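Mandelate racemase / muconate lactonizing enzyme family protein (PDB 4DX3) probably acts as an enolase-superfamily enzyme of the mandelate racemase / muconate lactonizing type, perhaps as a racemase or lyase. Local coordinates at residues 285-290 and 312-317; 112-117 and 365-370; 6-11 and 391-396. All coordinates share one frame; numbering follows the deposited sequence. Where two conformers were deposited one is given.

Interaction 1 of 3, residues 285-290 and 312-317; sequences AGVVML and HLPVAP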
loop_
_atom_site.group_PDB
_atom_site.type_symbol
_atom_site.label_atom_id
_atom_site.label_comp_id
_atom_site.label_asym_id
_atom_site.label_seq_id
_atom_site.Cartn_x
_atom_site.Cartn_y
_atom_site.Cartn_z
ATOM N N ALA A 285 -8.729 4.646 13.859
ATOM C CA ALA A 285 -9.014 5.394 15.077
ATOM C C ALA A 285 -10.420 5.969 15.065
ATOM O O ALA A 285 -10.943 6.369 14.022
ATOM C CB ALA A 285 -7.987 6.507 15.289
ATOM N N GLY A 286 -11.029 6.005 16.243
ATOM C CA GLY A 286 -12.353 6.586 16.399
ATOM C C GLY A 286 -12.349 7.656 17.466
ATOM O O GLY A 286 -11.798 8.734 17.269
ATOM N N VAL A 287 -12.988 7.379 18.595
ATOM C CA VAL A 287 -12.955 8.330 19.698
ATOM C C VAL A 287 -11.607 8.154 20.381
ATOM O O VAL A 287 -11.246 7.039 20.754
ATOM C CB VAL A 287 -14.090 8.061 20.697
ATOM C CG1 VAL A 287 -14.024 9.069 21.839
ATOM C CG2 VAL A 287 -15.451 8.168 20.001
ATOM N N VAL A 288 -10.855 9.244 20.529
ATOM C CA VAL A 288 -9.529 9.177 21.135
ATOM C C VAL A 288 -9.640 9.306 22.654
ATOM O O VAL A 288 -10.010 10.364 23.179
ATOM C CB VAL A 288 -8.589 10.242 20.527
ATOM C CG1 VAL A 288 -7.243 10.236 21.239
ATOM C CG2 VAL A 288 -8.403 9.962 19.042
ATOM N N MET A 289 -9.370 8.213 23.365
ATOM C CA MET A 289 -9.451 8.220 24.825
ATOM C C MET A 289 -8.060 8.325 25.387
ATOM O O MET A 289 -7.111 7.772 24.831
ATOM C CB MET A 289 -10.034 6.917 25.372
ATOM C CG MET A 289 -11.132 6.342 24.573
ATOM S SD MET A 289 -12.601 7.389 24.570
ATOM C CE MET A 289 -13.118 7.247 26.281
ATOM N N LEU A 290 -7.937 9.023 26.504
ATOM C CA LEU A 290 -6.661 9.100 27.187
ATOM C C LEU A 290 -6.961 9.317 28.656
ATOM O O LEU A 290 -8.056 9.755 29.014
ATOM C CB LEU A 290 -5.821 10.256 26.625
ATOM C CG LEU A 290 -6.468 11.644 26.606
ATOM C CD1 LEU A 290 -6.353 12.369 27.950
ATOM C CD2 LEU A 290 -5.837 12.501 25.498
ATOM N N HIS A 312 -9.877 14.879 12.428
ATOM C CA HIS A 312 -11.325 15.101 12.553
ATOM C C HIS A 312 -11.989 14.161 13.550
ATOM O O HIS A 312 -13.138 13.781 13.369
ATOM C CB HIS A 312 -12.032 15.002 11.193
ATOM C CG HIS A 312 -11.623 16.071 10.231
ATOM N ND1 HIS A 312 -11.822 17.412 10.483
ATOM C CD2 HIS A 312 -11.005 16.000 9.029
ATOM C CE1 HIS A 312 -11.349 18.121 9.471
ATOM N NE2 HIS A 312 -10.859 17.287 8.574
ATOM N N LEU A 313 -11.262 13.820 14.608
ATOM C CA LEU A 313 -11.740 12.903 15.630
ATOM C C LEU A 313 -11.847 13.640 16.946
ATOM O O LEU A 313 -11.154 14.642 17.164
ATOM C CB LEU A 313 -10.760 11.740 15.778
ATOM C CG LEU A 313 -10.641 10.880 14.525
ATOM C CD1 LEU A 313 -9.581 9.805 14.767
ATOM C CD2 LEU A 313 -12.002 10.252 14.179
ATOM N N PRO A 314 -12.701 13.132 17.838
ATOM C CA PRO A 314 -12.914 13.762 19.140
ATOM C C PRO A 314 -12.041 13.124 20.205
ATOM O O PRO A 314 -11.479 12.043 19.992
ATOM C CB PRO A 314 -14.380 13.431 19.425
ATOM C CG PRO A 314 -14.561 12.051 18.824
ATOM C CD PRO A 314 -13.626 12.001 17.614
ATOM N N VAL A 315 -11.947 13.793 21.350
ATOM C CA VAL A 315 -11.230 13.257 22.502
ATOM C C VAL A 315 -12.194 13.130 23.679
ATOM O O VAL A 315 -13.154 13.892 23.792
ATOM C CB VAL A 315 -9.999 14.144 22.856
ATOM C CG1 VAL A 315 -10.431 15.534 23.315
ATOM C CG2 VAL A 315 -9.113 13.471 23.895
ATOM N N ALA A 316 -11.958 12.136 24.532
ATOM C CA ALA A 316 -12.787 11.918 25.719
ATOM C C ALA A 316 -11.897 11.511 26.892
ATOM O O ALA A 316 -11.551 10.339 27.036
ATOM C CB ALA A 316 -13.826 10.846 25.435
ATOM N N PRO A 317 -11.516 12.481 27.736
ATOM C CA PRO A 317 -10.571 12.159 28.810
ATOM C C PRO A 317 -11.187 11.264 29.876
ATOM O O PRO A 317 -12.324 11.484 30.313
ATOM C CB PRO A 317 -10.217 13.538 29.389
ATOM C CG PRO A 317 -10.443 14.494 28.233
ATOM C CD PRO A 317 -11.694 13.933 27.568
#
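Val288 and Val315 are paired in a beta-alpha-beta crossover, in which strand 287-290 passes through helix 297-310 to the neighbouring parallel strand 315-317. Val288 N gives its hydrogen to Pro314 O (2.9 Å, 162° at the hydrogen), and Ala316 N returns one to Val288 O at 3.0 Å. Val288 O also receives the CA-H of Val315 (3.2 Å). On one face of the sheet Leu290 lies beside Val315, a valine with two conformers, and helix 297-310 covers Val288 and Leu290 through Ala301, Ile304 and Ala308. On the other face the methyl of Ala316 is met by Val287 CG1 (4.0 Å) and by the tip of Met289, whose bends at chi2 and chi3 fold CE back to 3.8 Å from Ala316 CB; Trp240 borders this cluster. Before the strands, Leu313 sets both methyls around the carbonyl oxygen of Gly286, with CD2 3.4 Å from Gly286 O and CD1 3.7 Å from Ala285 CB. Leu224 of a second subunit packs on Val287 and Leu313. Parallel neighbours joined by an outer helix in this way are the repeating element of the enolase-superfamily C-terminal TIM-like barrel.

Interaction 2 of 3, residues 112-117 and 365-370; sequences RREIRT and NGMITV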
loop_
_atom_site.group_PDB
_atom_site.type_symbol
_atom_site.label_atom_id
_atom_site.label_comp_id
_atom_site.label_asym_id
_atom_site.label_seq_id
_atom_site.Cartn_x
_atom_site.Cartn_y
_atom_site.Cartn_z
ATOM N N ARG A 112 -15.537 26.158 25.981
ATOM C CA ARG A 112 -16.901 25.998 26.478
ATOM C C ARG A 112 -16.859 26.204 27.992
ATOM O O ARG A 112 -15.801 26.059 28.600
ATOM C CB ARG A 112 -17.443 24.608 26.117
ATOM C CG ARG A 112 -16.547 23.463 26.595
ATOM C CD ARG A 112 -17.026 22.113 26.066
ATOM N NE ARG A 112 -16.970 22.044 24.609
ATOM C CZ ARG A 112 -15.868 21.778 23.912
ATOM N NH1 ARG A 112 -14.721 21.561 24.535
ATOM N NH2 ARG A 112 -15.912 21.735 22.586
ATOM N N ARG A 113 -17.985 26.563 28.601
ATOM C CA ARG A 113 -18.002 26.810 30.045
ATOM C C ARG A 113 -18.397 25.553 30.819
ATOM O O ARG A 113 -18.193 25.457 32.033
ATOM C CB ARG A 113 -18.943 27.964 30.390
ATOM C CG ARG A 113 -18.654 29.264 29.640
ATOM C CD ARG A 113 -17.417 29.985 30.163
ATOM N NE ARG A 113 -17.173 31.226 29.426
ATOM C CZ ARG A 113 -16.101 31.999 29.582
ATOM N NH1 ARG A 113 -15.162 31.666 30.458
ATOM N NH2 ARG A 113 -15.969 33.107 28.863
ATOM N N GLU A 114 -18.972 24.594 30.106
ATOM C CA GLU A 114 -19.347 23.313 30.691
ATOM C C GLU A 114 -19.367 22.279 29.571
ATOM O O GLU A 114 -19.410 22.634 28.391
ATOM C CB GLU A 114 -20.710 23.402 31.397
ATOM C CG GLU A 114 -21.860 23.795 30.483
ATOM C CD GLU A 114 -23.181 23.938 31.231
ATOM O OE1 GLU A 114 -23.217 23.679 32.457
ATOM O OE2 GLU A 114 -24.187 24.307 30.588
ATOM N N ILE A 115 -19.322 21.004 29.927
ATOM C CA ILE A 115 -19.344 19.969 28.901
ATOM C C ILE A 115 -20.237 18.813 29.331
ATOM O O ILE A 115 -20.387 18.536 30.522
ATOM C CB ILE A 115 -17.923 19.481 28.559
ATOM C CG1 ILE A 115 -17.936 18.594 27.304
ATOM C CG2 ILE A 115 -17.313 18.764 29.752
ATOM C CD1 ILE A 115 -16.566 18.171 26.820
ATOM N N ARG A 116 -20.843 18.159 28.351
ATOM C CA ARG A 116 -21.685 17.005 28.605
ATOM C C ARG A 116 -20.893 15.931 29.354
ATOM O O ARG A 116 -19.705 15.724 29.083
ATOM C CB ARG A 116 -22.154 16.464 27.260
ATOM C CG ARG A 116 -23.142 15.360 27.329
ATOM C CD ARG A 116 -23.547 14.983 25.923
ATOM N NE ARG A 116 -24.316 13.754 25.928
ATOM C CZ ARG A 116 -24.083 12.723 25.131
ATOM N NH1 ARG A 116 -23.104 12.767 24.230
ATOM N NH2 ARG A 116 -24.847 11.652 25.223
ATOM N N THR A 117 -21.537 15.261 30.308
ATOM C CA THR A 117 -20.873 14.174 31.028
ATOM C C THR A 117 -21.519 12.829 30.704
ATOM O O THR A 117 -22.611 12.787 30.133
ATOM C CB THR A 117 -20.849 14.422 32.557
ATOM O OG1 THR A 117 -19.970 13.482 33.194
ATOM C CG2 THR A 117 -22.241 14.302 33.163
ATOM N N ASN A 365 -27.529 19.212 35.567
ATOM C CA ASN A 365 -28.307 18.805 34.397
ATOM C C ASN A 365 -27.459 18.108 33.336
ATOM O O ASN A 365 -27.542 18.426 32.149
ATOM C CB ASN A 365 -29.050 20.000 33.793
ATOM C CG ASN A 365 -30.179 19.581 32.870
ATOM O OD1 ASN A 365 -30.743 18.495 33.014
ATOM N ND2 ASN A 365 -30.512 20.439 31.915
ATOM N N GLY A 366 -26.624 17.173 33.777
ATOM C CA GLY A 366 -25.817 16.375 32.870
ATOM C C GLY A 366 -24.600 17.063 32.273
ATOM O O GLY A 366 -23.977 16.530 31.347
ATOM N N MET A 367 -24.254 18.241 32.793
ATOM C CA MET A 367 -23.079 18.967 32.320
ATOM C C MET A 367 -22.108 19.181 33.474
ATOM O O MET A 367 -22.532 19.456 34.597
ATOM C CB MET A 367 -23.488 20.334 31.769
ATOM C CG MET A 367 -24.648 20.296 30.806
ATOM S SD MET A 367 -24.206 19.603 29.219
ATOM C CE MET A 367 -23.247 20.942 28.515
ATOM N N ILE A 368 -20.813 19.080 33.195
ATOM C CA ILE A 368 -19.804 19.256 34.234
ATOM C C ILE A 368 -18.921 20.477 33.955
ATOM O O ILE A 368 -18.641 20.805 32.796
ATOM C CB ILE A 368 -18.952 17.967 34.406
ATOM C CG1 ILE A 368 -18.039 18.061 35.632
ATOM C CG2 ILE A 368 -18.156 17.661 33.143
ATOM C CD1 ILE A 368 -17.406 16.729 36.027
ATOM N N THR A 369 -18.500 21.157 35.020
ATOM C CA THR A 369 -17.587 22.290 34.882
ATOM C C THR A 369 -16.571 22.261 36.015
ATOM O O THR A 369 -16.733 21.501 36.975
ATOM C CB THR A 369 -18.338 23.640 34.868
ATOM O OG1 THR A 369 -17.456 24.677 34.409
ATOM C CG2 THR A 369 -18.854 23.982 36.254
ATOM N N VAL A 370 -15.535 23.087 35.904
ATOM C CA VAL A 370 -14.453 23.100 36.882
ATOM C C VAL A 370 -14.847 23.896 38.118
ATOM O O VAL A 370 -15.724 24.757 38.054
ATOM C CB VAL A 370 -13.156 23.703 36.296
ATOM C CG1 VAL A 370 -12.615 22.827 35.153
ATOM C CG2 VAL A 370 -13.383 25.143 35.832
#
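Ile115 and Ile368 form a hydrogen-bonded antiparallel pair, closed by Ile115 N to Ile368 O (3.0 Å) and Ile368 N to Ile115 O (2.8 Å, nearly straight at 168°). One more backbone bond, Thr117 N to Gly366 O, extends the ladder past the non-hydrogen-bonded pair Arg116 and Met367. Gly366 makes this link from a turn with positive phi, a backbone shape that favours glycine. At the other end the bond comes from a side chain: Thr369 OG1 donates to Arg113 O at 2.6 Å, arriving almost in line with the carbonyl bond, so a hydroxyl continues the ladder where the strand 115-117 has not yet begun.

Side-chain packing divides between the two faces. Ile115 CG2 and Ile368 CG2 touch at 3.7 Å, the two side chains crossing obliquely, and Gln342 of the neighbouring strand lies against both. On the face of Met367 and Arg116, the methionine is bent at chi2 and chi3, which brings SD to 3.7 Å from Arg116 CA and lays CE beside Glu114 CG. The Glu114 chain, extended beyond CG, runs across Met367 at about a right angle, with OE1 3.4 Å from Met367 CB.

Charged and polar ends reach beyond the pair. The Arg116 guanidinium makes a salt bridge with Asp212 and a cation-pi contact with Tyr187 of a second subunit, while Thr117 OG1 bonds to Gln342 O and Ser344 OG.

The two strand segments are strongly splayed, their N-to-C directions 120° apart, yet they keep antiparallel pairing. They are the two inner strands of a four-stranded mixed sheet, an antiparallel pair flanked by 342-343, parallel to 115-118, and by 362-364, antiparallel to 367-369.

Interaction 3 of 3, residues 6-11 and 391-396; sequences LETVRV and SRRFSD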
loop_
_atom_site.group_PDB
_atom_site.type_symbol
_atom_site.label_atom_id
_atom_site.label_comp_id
_atom_site.label_asym_id
_atom_site.label_seq_id
_atom_site.Cartn_x
_atom_site.Cartn_y
_atom_site.Cartn_z
ATOM N N LEU A 6 9.535 17.465 46.969
ATOM C CA LEU A 6 8.473 16.641 46.406
ATOM C C LEU A 6 7.840 15.889 47.550
ATOM O O LEU A 6 8.539 15.285 48.365
ATOM C CB LEU A 6 9.012 15.623 45.405
ATOM C CG LEU A 6 9.513 16.124 44.059
ATOM C CD1 LEU A 6 9.569 14.961 43.082
ATOM C CD2 LEU A 6 8.630 17.240 43.530
ATOM N N GLU A 7 6.518 15.927 47.612
ATOM C CA GLU A 7 5.789 15.249 48.668
ATOM C C GLU A 7 4.822 14.274 48.018
ATOM O O GLU A 7 4.123 14.625 47.066
ATOM C CB GLU A 7 5.022 16.271 49.507
ATOM C CG GLU A 7 4.042 15.670 50.517
ATOM C CD GLU A 7 3.268 16.733 51.274
ATOM O OE1 GLU A 7 3.416 17.929 50.948
ATOM O OE2 GLU A 7 2.517 16.375 52.205
ATOM N N THR A 8 4.794 13.047 48.520
ATOM C CA THR A 8 3.805 12.081 48.059
ATOM C C THR A 8 2.868 11.752 49.212
ATOM O O THR A 8 3.295 11.690 50.371
ATOM C CB THR A 8 4.442 10.791 47.505
ATOM O OG1 THR A 8 5.370 10.260 48.459
ATOM C CG2 THR A 8 5.153 11.055 46.173
ATOM N N VAL A 9 1.589 11.557 48.894
ATOM C CA VAL A 9 0.563 11.265 49.892
ATOM C C VAL A 9 -0.251 10.053 49.461
ATOM O O VAL A 9 -0.679 9.969 48.305
ATOM C CB VAL A 9 -0.402 12.455 50.065
ATOM C CG1 VAL A 9 -1.430 12.165 51.163
ATOM C CG2 VAL A 9 0.366 13.716 50.406
ATOM N N ARG A 10 -0.458 9.117 50.384
ATOM C CA ARG A 10 -1.351 7.984 50.147
ATOM C C ARG A 10 -2.335 7.854 51.307
ATOM O O ARG A 10 -2.071 8.331 52.416
ATOM C CB ARG A 10 -0.560 6.680 49.995
ATOM C CG ARG A 10 0.320 6.642 48.754
ATOM C CD ARG A 10 0.997 5.285 48.555
ATOM N NE ARG A 10 2.042 5.036 49.543
ATOM C CZ ARG A 10 1.931 4.174 50.548
ATOM N NH1 ARG A 10 0.824 3.459 50.694
ATOM N NH2 ARG A 10 2.932 4.020 51.402
ATOM N N VAL A 11 -3.468 7.209 51.042
ATOM C CA VAL A 11 -4.447 6.918 52.087
ATOM C C VAL A 11 -4.751 5.420 52.080
ATOM O O VAL A 11 -4.961 4.829 51.020
ATOM C CB VAL A 11 -5.740 7.767 51.935
ATOM C CG1 VAL A 11 -5.433 9.249 52.110
ATOM C CG2 VAL A 11 -6.405 7.524 50.584
ATOM N N SER A 391 -0.340 8.532 54.794
ATOM C CA SER A 391 1.104 8.338 54.806
ATOM C C SER A 391 1.730 9.363 53.868
ATOM O O SER A 391 1.267 9.541 52.741
ATOM C CB SER A 391 1.458 6.926 54.337
ATOM O OG SER A 391 0.911 5.955 55.211
ATOM N N ARG A 392 2.772 10.046 54.334
ATOM C CA ARG A 392 3.463 11.009 53.481
ATOM C C ARG A 392 4.943 10.693 53.391
ATOM O O ARG A 392 5.537 10.177 54.342
ATOM C CB ARG A 392 3.296 12.434 54.013
ATOM C CG ARG A 392 1.863 12.886 54.188
ATOM C CD ARG A 392 1.809 14.305 54.737
ATOM N NE ARG A 392 0.463 14.665 55.176
ATOM C CZ ARG A 392 -0.385 15.411 54.475
ATOM N NH1 ARG A 392 -0.033 15.905 53.295
ATOM N NH2 ARG A 392 -1.590 15.675 54.967
ATOM N N ARG A 393 5.539 11.016 52.251
ATOM C CA ARG A 393 6.980 10.899 52.107
ATOM C C ARG A 393 7.533 12.138 51.409
ATOM O O ARG A 393 6.898 12.675 50.503
ATOM C CB ARG A 393 7.343 9.632 51.341
ATOM C CG ARG A 393 8.830 9.481 51.144
ATOM C CD ARG A 393 9.205 8.181 50.468
ATOM N NE ARG A 393 10.636 8.173 50.182
ATOM C CZ ARG A 393 11.244 7.291 49.400
ATOM N NH1 ARG A 393 10.545 6.328 48.813
ATOM N NH2 ARG A 393 12.552 7.379 49.201
ATOM N N PHE A 394 8.701 12.605 51.844
ATOM C CA PHE A 394 9.274 13.831 51.296
ATOM C C PHE A 394 10.663 13.626 50.702
ATOM O O PHE A 394 11.465 12.838 51.216
ATOM C CB PHE A 394 9.380 14.901 52.390
ATOM C CG PHE A 394 8.056 15.348 52.944
ATOM C CD1 PHE A 394 7.447 14.643 53.973
ATOM C CD2 PHE A 394 7.432 16.482 52.451
ATOM C CE1 PHE A 394 6.231 15.054 54.492
ATOM C CE2 PHE A 394 6.218 16.905 52.969
ATOM C CZ PHE A 394 5.616 16.187 53.988
ATOM N N SER A 395 10.944 14.354 49.625
ATOM C CA SER A 395 12.309 14.500 49.129
ATOM C C SER A 395 12.649 15.982 49.106
ATOM O O SER A 395 11.811 16.807 48.740
ATOM C CB SER A 395 12.458 13.924 47.721
ATOM O OG SER A 395 12.432 12.509 47.710
ATOM N N ASP A 396 13.876 16.320 49.489
ATOM C CA ASP A 396 14.355 17.696 49.368
ATOM C C ASP A 396 15.838 17.713 48.999
ATOM O O ASP A 396 16.417 16.664 48.719
ATOM C CB ASP A 396 14.070 18.496 50.648
ATOM C CG ASP A 396 14.667 17.855 51.896
ATOM O OD1 ASP A 396 15.622 17.057 51.775
ATOM O OD2 ASP A 396 14.184 18.165 53.005
#
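Glu7 and Arg392 meet in a salt bridge, Arg392 NH1 giving its hydrogen to Glu7 OE2 at 2.8 Å. The oxygen lies at the guanidinium edge, 17° out of its plane, and the carboxylate plane is turned 51° from the guanidinium. The Phe394 ring lies alongside the same glutamate, its CE2 3.4 Å from Glu7 CD. Glu7 reaches both because its chain is extended and CG stands opposite the backbone N (chi1 171°). Val9 CG2 touches the same nitrogen of the arginine, 3.6 Å from Arg392 NH1. On the other face Thr8 OG1 lies 3.5 Å from Arg393 CB.

Between the two layers of side chains the backbones form a regular antiparallel ladder: Leu6 with Ser395, Thr8 with Arg393 and Arg10 with Ser391 each exchange two N-H to O bonds, among them Ser391 N to Arg10 O at 2.9 Å.

The second shell fixes the polar ends. His23 bonds Glu7 OE1 and Glu385 pairs with Arg392 NE, while Glu42 and His46 of helix 38-53 hold Thr8 OG1.

With one carboxylate oxygen on Arg392 and the other on His23, both oxygens of the buried Glu7 are engaged, which would favour its ionised form and tie the C-terminal strand to the N-terminal sheet.

How the interactions relate
The three contacts sample three different sheets. Interaction 1 lies in the barrel, interaction 2 in the small mixed sheet, and interaction 3 in the N-terminal antiparallel sheet, which the C-terminal strand completes. Interactions 1 and 2 are neighbours, with centres 18 Å apart and nearest atoms about 6 Å apart; Gln342 links them, its NE2 weakly hydrogen-bonded to Pro317 O and its backbone O bonded to Thr117 OG1. Interaction 3 stands well away, its centre 34 Å from that of interaction 1 and 33 Å from that of interaction 2, across the chain's centre from interaction 1. A glycerol, probably from the crystallisation liquor, sits about 5 Å from the side chain of Val287 in interaction 1.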